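Local coordinates for protein alkaline serine protease (Pseudoalteromonas sp., PDB 1Y9Z) that probably cleaves peptide bonds in proteins as a cold-adapted serine protease of the subtilisin family, at residues Gly66-Gly71 with Thr368-Pro373. Sequence-based numbering, arbitrary orientation.
With PMS (phenylmethanesulfonic acid), chain H.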
loop_
_atom_site.group_PDB
_atom_site.type_symbol
_atom_site.label_atom_id
_atom_site.label_comp_id
_atom_site.label_asym_id
_atom_site.label_seq_id
_atom_site.Cartn_x
_atom_site.Cartn_y
_atom_site.Cartn_z
ATOM N N GLY A 66 5.862 5.632 -7.825
ATOM C CA GLY A 66 7.147 5.026 -7.521
ATOM C C GLY A 66 7.717 5.441 -6.181
ATOM O O GLY A 66 8.448 4.681 -5.544
ATOM N N THR A 67 7.389 6.655 -5.756
ATOM C CA THR A 67 7.870 7.172 -4.485
ATOM C C THR A 67 7.138 6.481 -3.335
ATOM O O THR A 67 7.726 6.211 -2.287
ATOM C CB THR A 67 7.679 8.705 -4.427
ATOM O OG1 THR A 67 8.530 9.318 -5.407
ATOM C CG2 THR A 67 8.030 9.250 -3.051
ATOM N N HIS A 68 5.858 6.182 -3.537
ATOM C CA HIS A 68 5.069 5.498 -2.519
ATOM C C HIS A 68 5.621 4.073 -2.379
ATOM O O HIS A 68 5.868 3.592 -1.273
ATOM C CB HIS A 68 3.596 5.485 -2.937
ATOM C CG HIS A 68 2.654 5.114 -1.834
ATOM N ND1 HIS A 68 2.438 3.810 -1.442
ATOM C CD2 HIS A 68 1.877 5.883 -1.032
ATOM C CE1 HIS A 68 1.570 3.791 -0.445
ATOM N NE2 HIS A 68 1.214 5.036 -0.177
ATOM N N VAL A 69 5.830 3.414 -3.514
ATOM C CA VAL A 69 6.379 2.063 -3.543
ATOM C C VAL A 69 7.755 2.038 -2.863
ATOM O O VAL A 69 8.031 1.166 -2.035
ATOM C CB VAL A 69 6.495 1.571 -5.008
ATOM C CG1 VAL A 69 7.320 0.298 -5.085
ATOM C CG2 VAL A 69 5.098 1.329 -5.577
ATOM N N ALA A 70 8.604 3.006 -3.199
ATOM C CA ALA A 70 9.943 3.094 -2.620
ATOM C C ALA A 70 9.885 3.283 -1.107
ATOM O O ALA A 70 10.684 2.699 -0.372
ATOM C CB ALA A 70 10.716 4.242 -3.261
ATOM N N GLY A 71 8.942 4.100 -0.642
ATOM C CA GLY A 71 8.802 4.333 0.785
ATOM C C GLY A 71 8.453 3.061 1.540
ATOM O O GLY A 71 8.897 2.855 2.670
ATOM N N THR A 368 -2.487 -3.635 -5.390
ATOM C CA THR A 368 -1.577 -4.768 -5.382
ATOM C C THR A 368 -0.179 -4.183 -5.578
ATOM O O THR A 368 0.819 -4.823 -5.260
ATOM C CB THR A 368 -1.895 -5.785 -6.513
ATOM O OG1 THR A 368 -2.001 -5.110 -7.772
ATOM C CG2 THR A 368 -3.191 -6.515 -6.213
ATOM N N SER A 369 -0.122 -2.952 -6.089
ATOM C CA SER A 369 1.145 -2.256 -6.307
ATOM C C SER A 369 1.752 -1.840 -4.973
ATOM O O SER A 369 2.934 -1.514 -4.911
ATOM C CB SER A 369 0.772 -1.231 -7.326
ATOM O OG SER A 369 0.751 -1.442 -8.646
ATOM N N MET A 370 0.931 -1.832 -3.922
ATOM C CA MET A 370 1.377 -1.478 -2.573
ATOM C C MET A 370 1.809 -2.748 -1.839
ATOM O O MET A 370 2.713 -2.722 -1.005
ATOM C CB MET A 370 0.248 -0.791 -1.790
ATOM C CG MET A 370 0.069 0.703 -2.071
ATOM S SD MET A 370 -0.303 1.155 -3.785
ATOM C CE MET A 370 1.325 1.555 -4.378
ATOM N N ALA A 371 1.151 -3.862 -2.146
ATOM C CA ALA A 371 1.492 -5.135 -1.523
ATOM C C ALA A 371 2.840 -5.614 -2.063
ATOM O O ALA A 371 3.668 -6.153 -1.324
ATOM C CB ALA A 371 0.408 -6.169 -1.830
ATOM N N THR A 372 3.056 -5.394 -3.355
ATOM C CA THR A 372 4.282 -5.813 -4.019
ATOM C C THR A 372 5.574 -5.369 -3.318
ATOM O O THR A 372 6.441 -6.200 -3.055
ATOM C CB THR A 372 4.263 -5.361 -5.498
ATOM O OG1 THR A 372 3.172 -6.015 -6.165
ATOM C CG2 THR A 372 5.558 -5.736 -6.204
ATOM N N PRO A 373 5.728 -4.066 -3.007
ATOM C CA PRO A 373 6.959 -3.637 -2.332
ATOM C C PRO A 373 7.138 -4.239 -0.938
ATOM O O PRO A 373 8.262 -4.329 -0.438
ATOM C CB PRO A 373 6.843 -2.109 -2.318
ATOM C CG PRO A 373 5.368 -1.864 -2.384
ATOM C CD PRO A 373 4.909 -2.902 -3.380
HETATM C C PMS H . -1.090 -0.468 -10.562
HETATM S S PMS H . -0.398 -1.860 -9.637
HETATM C C1 PMS H . -0.338 -0.160 -11.880
HETATM C C2 PMS H . -0.786 -0.811 -13.086
HETATM C C3 PMS H . -0.120 -0.554 -14.327
HETATM C C4 PMS H . 0.998 0.369 -14.313
HETATM C C5 PMS H . 1.443 1.011 -13.132
HETATM C C6 PMS H . 0.809 0.786 -11.871
HETATM O O2S PMS H . 0.063 -2.847 -10.608
HETATM O O1S PMS H . -1.414 -2.435 -8.787
#
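Part of the active site of this subtilisin-like protease is built where helices 65-74 and 368-385 pack through buried residues, and Val69 of the first packs against Met370, Pro373 and the carbonyl O of Ser369. Its CG1, anti to the backbone N (chi1 168°), lies 3.7 Å from Pro373 CB. CG2 points to the first turn, 3.6 Å from Ser369 O and also touching Met370 CE. A branched residue suits this place because its two methyls divide the work. An alanine here would probably open a gap beside Pro373 and leave the Met370 methyl freer to turn. Pro373 adds a compact ring where the helix kinks, its CB 3.5 Å from Val69 O. The flexible, unbranched thioether of Met370 bends at chi2 and chi3, which lets CE reach Val69 while CG lies 3.8 Å from His68 CE1, oblique to the ring; Glu363 O takes the hydrogen bond of His68 NE2, and Tyr365 stacks on the ring.

In the subtilase fold these helices bring together the catalytic histidine, probably His65, and the nucleophile Ser369, the latter near the start of its helix. Ser369 OG is bonded covalently to S of the phenylmethanesulfonyl group at 1.6 Å, the mark of a sulfonylated serine. One turn along, Thr372 OG1 and N grip Thr368 O from opposite faces of its plane, the hydroxyl at 2.8 Å, bracing the turn that carries Ser369.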